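Local structure of nitric oxide dioxygenase (Rhodothermus marinus DSM 4252, 6WK3) at residues P4-Q9 with R66-P71; R11-A16 with L119-E124. The protein is a putative nitric oxide dioxygenase of the globin family that binds heme and, in this engineered form, serves as a carbene transferase. The protein carries 1 engineered substitution. One frame throughout, in Å; residues are numbered along the deposited sequence.

Interaction 1: residues P4-Q9 with R66-P71; sequences PTLSEQ and RSIDNP
Leu6 meets Ile68 and Pro71 in a small apolar contact that lays the N-terminal arm of this globin against the loop between helix 50-66 and helix 75-88, the EF corner of the fold. The two segments bury only 109 Å² between them, and Leu6 supplies more than half. Its CB is directed toward the loop, and with CG anti to the carbonyl carbon (chi1 -63°) the isobutyl group reaches across to the other backbone, although the nearest CA pair, that of Leu6 and Ile68, is 8.2 Å apart. One methyl does most of the work. Leu6 CD1 lies 3.7 Å from Pro71 CG, 3.8 Å from Ile68 CD1 and 3.7 Å from Ile68 O, so it faces the proline ring, the isoleucine tip and a main-chain carbonyl, all on its loop side. The second methyl, Leu6 CD2, adds a looser touch of 4.1 Å to Ile68 CD1. Ile68 answers with the end of its longer branch: CG1 is anti to the backbone N (chi1 -165°), and CD1 is carried out to both leucine methyls. The leucine and isoleucine side chains cross obliquely, whereas those of Leu6 and Pro71 run past each other in opposite directions. Phe128 of helix 116-145 touches both Leu6 and Pro71 and so extends the apolar cluster toward the last helix. Just beyond Leu6, the Ser7 side chain N-caps helix 8-16 by bonding Thr10 N. The approach of Leu6 CD1 to Ile68 O is a van der Waals contact, not a hydrogen bond, so the meeting of arm and loop through these side chains is nondirectional and rests on dispersion and the fit of apolar surfaces.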
loop_
_atom_site.group_PDB
_atom_site.type_symbol
_atom_site.label_atom_id
_atom_site.label_comp_id
_atom_site.label_asym_id
_atom_site.label_seq_id
_atom_site.Cartn_x
_atom_site.Cartn_y
_atom_site.Cartn_z
ATOM N N PRO A 4 -16.623 4.232 19.113
ATOM C CA PRO A 4 -15.940 3.912 20.378
ATOM C C PRO A 4 -14.995 5.010 20.853
ATOM O O PRO A 4 -14.569 5.885 20.096
ATOM C CB PRO A 4 -15.170 2.622 20.061
ATOM C CG PRO A 4 -14.959 2.670 18.618
ATOM C CD PRO A 4 -16.197 3.306 18.045
ATOM N N THR A 5 -14.674 4.944 22.146
ATOM C CA THR A 5 -14.000 6.019 22.862
ATOM C C THR A 5 -12.820 5.470 23.657
ATOM O O THR A 5 -12.614 4.258 23.760
ATOM C CB THR A 5 -14.966 6.745 23.807
ATOM O OG1 THR A 5 -15.249 5.907 24.936
ATOM C CG2 THR A 5 -16.269 7.084 23.092
ATOM N N LEU A 6 -12.049 6.391 24.236
ATOM C CA LEU A 6 -10.855 6.080 25.023
ATOM C C LEU A 6 -11.022 6.673 26.421
ATOM O O LEU A 6 -10.826 7.875 26.623
ATOM C CB LEU A 6 -9.594 6.619 24.345
ATOM C CG LEU A 6 -9.197 6.072 22.972
ATOM C CD1 LEU A 6 -8.080 6.914 22.355
ATOM C CD2 LEU A 6 -8.784 4.607 23.068
ATOM N N SER A 7 -11.356 5.824 27.389
ATOM C CA SER A 7 -11.576 6.268 28.754
ATOM C C SER A 7 -10.283 6.795 29.377
ATOM O O SER A 7 -9.181 6.647 28.839
ATOM C CB SER A 7 -12.132 5.126 29.605
ATOM O OG SER A 7 -11.092 4.280 30.071
ATOM N N GLU A 8 -10.441 7.421 30.542
ATOM C CA GLU A 8 -9.299 7.967 31.267
ATOM C C GLU A 8 -8.398 6.858 31.796
ATOM O O GLU A 8 -7.168 6.991 31.796
ATOM C CB GLU A 8 -9.805 8.847 32.407
ATOM C CG GLU A 8 -8.920 10.015 32.757
ATOM C CD GLU A 8 -9.536 10.888 33.825
ATOM O OE1 GLU A 8 -10.670 11.372 33.630
ATOM O OE2 GLU A 8 -8.903 11.048 34.884
ATOM N N GLN A 9 -8.995 5.755 32.247
ATOM C CA GLN A 9 -8.195 4.645 32.743
ATOM C C GLN A 9 -7.481 3.931 31.601
ATOM O O GLN A 9 -6.295 3.595 31.717
ATOM C CB GLN A 9 -9.081 3.677 33.524
ATOM C CG GLN A 9 -8.344 2.871 34.572
ATOM C CD GLN A 9 -9.075 1.596 34.943
ATOM O OE1 GLN A 9 -10.063 1.223 34.307
ATOM N NE2 GLN A 9 -8.589 0.916 35.974
ATOM N N ARG A 66 2.340 5.988 22.631
ATOM C CA ARG A 66 2.926 7.290 22.934
ATOM C C ARG A 66 1.975 8.442 22.630
ATOM O O ARG A 66 2.223 9.570 23.065
ATOM C CB ARG A 66 4.210 7.494 22.128
ATOM C CG ARG A 66 5.394 6.632 22.529
ATOM C CD ARG A 66 6.679 7.339 22.139
ATOM N NE ARG A 66 7.792 6.431 21.894
ATOM C CZ ARG A 66 8.760 6.186 22.770
ATOM N NH1 ARG A 66 8.749 6.778 23.959
ATOM N NH2 ARG A 66 9.741 5.350 22.457
ATOM N N SER A 67 0.911 8.192 21.874
ATOM C CA SER A 67 0.015 9.246 21.424
ATOM C C SER A 67 -1.432 8.883 21.722
ATOM O O SER A 67 -2.343 9.301 21.007
ATOM C CB SER A 67 0.214 9.517 19.933
ATOM O OG SER A 67 -0.837 10.309 19.405
ATOM N N ILE A 68 -1.653 8.095 22.776
ATOM C CA ILE A 68 -2.999 7.655 23.108
ATOM C C ILE A 68 -3.871 8.813 23.589
ATOM O O ILE A 68 -5.101 8.725 23.509
ATOM C CB ILE A 68 -2.931 6.514 24.145
ATOM C CG1 ILE A 68 -4.272 5.783 24.250
ATOM C CG2 ILE A 68 -2.499 7.038 25.501
ATOM C CD1 ILE A 68 -4.742 5.175 22.953
ATOM N N ASP A 69 -3.271 9.911 24.068
ATOM C CA ASP A 69 -4.065 11.079 24.449
ATOM C C ASP A 69 -4.475 11.921 23.246
ATOM O O ASP A 69 -5.496 12.617 23.305
ATOM C CB ASP A 69 -3.299 11.955 25.443
ATOM C CG ASP A 69 -3.080 11.271 26.788
ATOM O OD1 ASP A 69 -3.915 10.430 27.194
ATOM O OD2 ASP A 69 -2.057 11.576 27.437
ATOM N N ASN A 70 -3.703 11.889 22.160
ATOM C CA ASN A 70 -4.036 12.609 20.931
ATOM C C ASN A 70 -3.899 11.654 19.752
ATOM O O ASN A 70 -2.877 11.647 19.053
ATOM C CB ASN A 70 -3.154 13.847 20.754
ATOM C CG ASN A 70 -3.501 14.640 19.503
ATOM O OD1 ASN A 70 -4.498 14.361 18.830
ATOM N ND2 ASN A 70 -2.679 15.637 19.188
ATOM N N PRO A 71 -4.924 10.839 19.492
ATOM C CA PRO A 71 -4.853 9.934 18.336
ATOM C C PRO A 71 -4.817 10.655 17.000
ATOM O O PRO A 71 -4.296 10.096 16.028
ATOM C CB PRO A 71 -6.121 9.079 18.482
ATOM C CG PRO A 71 -6.523 9.223 19.915
ATOM C CD PRO A 71 -6.137 10.615 20.294
#

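Interaction 2: residues R11-A16 with L119-E124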
loop_
_atom_site.group_PDB
_atom_site.type_symbol
_atom_site.label_atom_id
_atom_site.label_comp_id
_atom_site.label_asym_id
_atom_site.label_seq_id
_atom_site.Cartn_x
_atom_site.Cartn_y
_atom_site.Cartn_z
ATOM N N ARG A 11 -6.428 5.197 28.806
ATOM C CA ARG A 11 -5.296 6.016 28.387
ATOM C C ARG A 11 -4.160 5.958 29.399
ATOM O O ARG A 11 -2.984 5.955 29.021
ATOM C CB ARG A 11 -5.739 7.462 28.175
ATOM C CG ARG A 11 -6.732 7.662 27.042
ATOM C CD ARG A 11 -6.853 9.126 26.663
ATOM N NE ARG A 11 -7.651 9.892 27.617
ATOM C CZ ARG A 11 -7.155 10.813 28.443
ATOM N NH1 ARG A 11 -5.856 11.083 28.436
ATOM N NH2 ARG A 11 -7.959 11.473 29.274
ATOM N N GLN A 12 -4.489 5.923 30.693
ATOM C CA GLN A 12 -3.449 5.903 31.717
ATOM C C GLN A 12 -2.677 4.590 31.695
ATOM O O GLN A 12 -1.448 4.585 31.824
ATOM C CB GLN A 12 -4.061 6.146 33.098
ATOM N N LEU A 13 -3.376 3.469 31.526
ATOM C CA LEU A 13 -2.703 2.176 31.508
ATOM C C LEU A 13 -1.949 1.953 30.201
ATOM O O LEU A 13 -0.854 1.382 30.205
ATOM C CB LEU A 13 -3.715 1.054 31.744
ATOM C CG LEU A 13 -4.235 0.916 33.177
ATOM C CD1 LEU A 13 -5.567 0.182 33.211
ATOM C CD2 LEU A 13 -3.213 0.214 34.047
ATOM N N VAL A 14 -2.516 2.395 29.076
ATOM C CA VAL A 14 -1.811 2.273 27.804
ATOM C C VAL A 14 -0.565 3.147 27.806
ATOM O O VAL A 14 0.498 2.737 27.323
ATOM C CB VAL A 14 -2.743 2.621 26.630
ATOM C CG1 VAL A 14 -1.932 2.906 25.374
ATOM C CG2 VAL A 14 -3.731 1.495 26.381
ATOM N N ARG A 15 -0.674 4.363 28.346
ATOM C CA ARG A 15 0.484 5.243 28.450
ATOM C C ARG A 15 1.575 4.609 29.301
ATOM O O ARG A 15 2.768 4.775 29.025
ATOM C CB ARG A 15 0.061 6.587 29.047
ATOM C CG ARG A 15 0.707 7.821 28.432
ATOM C CD ARG A 15 0.365 9.086 29.244
ATOM N NE ARG A 15 -1.073 9.225 29.483
ATOM C CZ ARG A 15 -1.645 9.245 30.685
ATOM N NH1 ARG A 15 -0.906 9.137 31.782
ATOM N NH2 ARG A 15 -2.963 9.375 30.791
ATOM N N ALA A 16 1.181 3.869 30.337
ATOM C CA ALA A 16 2.149 3.309 31.268
ATOM C C ALA A 16 2.887 2.111 30.687
ATOM O O ALA A 16 3.983 1.793 31.159
ATOM C CB ALA A 16 1.453 2.921 32.575
ATOM N N LEU A 119 -4.883 -5.714 30.073
ATOM C CA LEU A 119 -5.433 -6.313 28.863
ATOM C C LEU A 119 -6.733 -5.633 28.453
ATOM O O LEU A 119 -7.001 -5.465 27.256
ATOM C CB LEU A 119 -5.641 -7.813 29.072
ATOM C CG LEU A 119 -4.344 -8.615 29.209
ATOM C CD1 LEU A 119 -4.596 -9.967 29.861
ATOM C CD2 LEU A 119 -3.665 -8.775 27.853
ATOM N N GLN A 120 -7.551 -5.224 29.426
ATOM C CA GLN A 120 -8.792 -4.531 29.095
ATOM C C GLN A 120 -8.515 -3.149 28.520
ATOM O O GLN A 120 -9.225 -2.695 27.614
ATOM C CB GLN A 120 -9.685 -4.425 30.330
ATOM C CG GLN A 120 -11.019 -3.738 30.069
ATOM C CD GLN A 120 -11.820 -4.423 28.975
ATOM O OE1 GLN A 120 -11.764 -5.643 28.821
ATOM N NE2 GLN A 120 -12.572 -3.638 28.209
ATOM N N ALA A 121 -7.495 -2.462 29.038
ATOM C CA ALA A 121 -7.114 -1.175 28.467
ATOM C C ALA A 121 -6.679 -1.334 27.016
ATOM O O ALA A 121 -7.098 -0.567 26.141
ATOM C CB ALA A 121 -6.003 -0.533 29.300
ATOM N N TRP A 122 -5.855 -2.349 26.735
ATOM C CA TRP A 122 -5.388 -2.551 25.367
ATOM C C TRP A 122 -6.506 -3.033 24.458
ATOM O O TRP A 122 -6.506 -2.713 23.265
ATOM C CB TRP A 122 -4.208 -3.522 25.344
ATOM C CG TRP A 122 -2.922 -2.784 25.487
ATOM C CD1 TRP A 122 -2.161 -2.667 26.615
ATOM C CD2 TRP A 122 -2.266 -2.010 24.475
ATOM N NE1 TRP A 122 -1.062 -1.880 26.361
ATOM C CE2 TRP A 122 -1.104 -1.466 25.055
ATOM C CE3 TRP A 122 -2.545 -1.733 23.130
ATOM C CZ2 TRP A 122 -0.220 -0.661 24.338
ATOM C CZ3 TRP A 122 -1.666 -0.933 22.418
ATOM C CH2 TRP A 122 -0.518 -0.406 23.023
ATOM N N LYS A 123 -7.468 -3.785 24.994
ATOM C CA LYS A 123 -8.634 -4.155 24.199
ATOM C C LYS A 123 -9.398 -2.918 23.753
ATOM O O LYS A 123 -9.787 -2.807 22.584
ATOM C CB LYS A 123 -9.545 -5.091 24.992
ATOM C CG LYS A 123 -10.734 -5.600 24.201
ATOM C CD LYS A 123 -11.564 -6.578 25.014
ATOM C CE LYS A 123 -12.525 -7.354 24.128
ATOM N NZ LYS A 123 -13.472 -6.449 23.413
ATOM N N GLU A 124 -9.612 -1.969 24.667
ATOM C CA GLU A 124 -10.309 -0.741 24.303
ATOM C C GLU A 124 -9.487 0.091 23.327
ATOM O O GLU A 124 -10.026 0.625 22.352
ATOM C CB GLU A 124 -10.640 0.069 25.557
#
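Leu13 and Val14 press on Ala121 and Trp122 where helix 8-16 crosses helix 116-145, the pairing of A and H helices that belongs to the globin fold. Over these short segments the axes come within 8.7 Å at a crossing angle of -101°, nearly perpendicular; the small Ala121 lets the backbones approach, and Leu13 and Ala121 give the nearest CA pair. Ala121 CB points at the other helix and sits 3.7 Å from Leu13 CB, with the methyl Leu13 CD1 lying beside it at 4.0 Å. Val14, one residue on, serves two neighbours. Its CG2 rests 4.0 Å from Ala121 O and also stands over the indole of Trp122, a CH-pi contact 4.2 Å from the centroid of the five-membered ring and only 8° off the ring normal. The other branch, CG1, is anti to the backbone N (chi1 163°), which carries it along the indole to CZ2 of the six-membered ring, so the two methyls are spread over both rings of the tryptophan. Around this first shell, Ala65 of helix 50-66 touches Val14 and Trp122, Ala125 lies against Val14, and Leu118 lies against Leu13. The Trp122 side chain comes to about 8 Å from a bound heme. The rotation of the indole is also held at its polar edge, where NE1 is hydrogen-bonded to Ser17 OG, the same hydroxyl that also bonds Val14 O.

From the N terminus, the arm before helix 8-16 makes interaction 1 and closes a loop of 56 intervening residues at the EF corner. Helix 8-16 itself then makes interaction 2, closing a longer loop of 102 residues on helix 116-145. Because the first segments follow in the same order as their partners, the two loops cross. Their centres are 9 Å apart, and they join directly where Ile68 CG1 packs 3.9 Å from Val14 CG1, while Ile68 O lies near Arg11 CD. Together they tie the N-terminal arm to the EF corner and the short helix that follows it to the last helix.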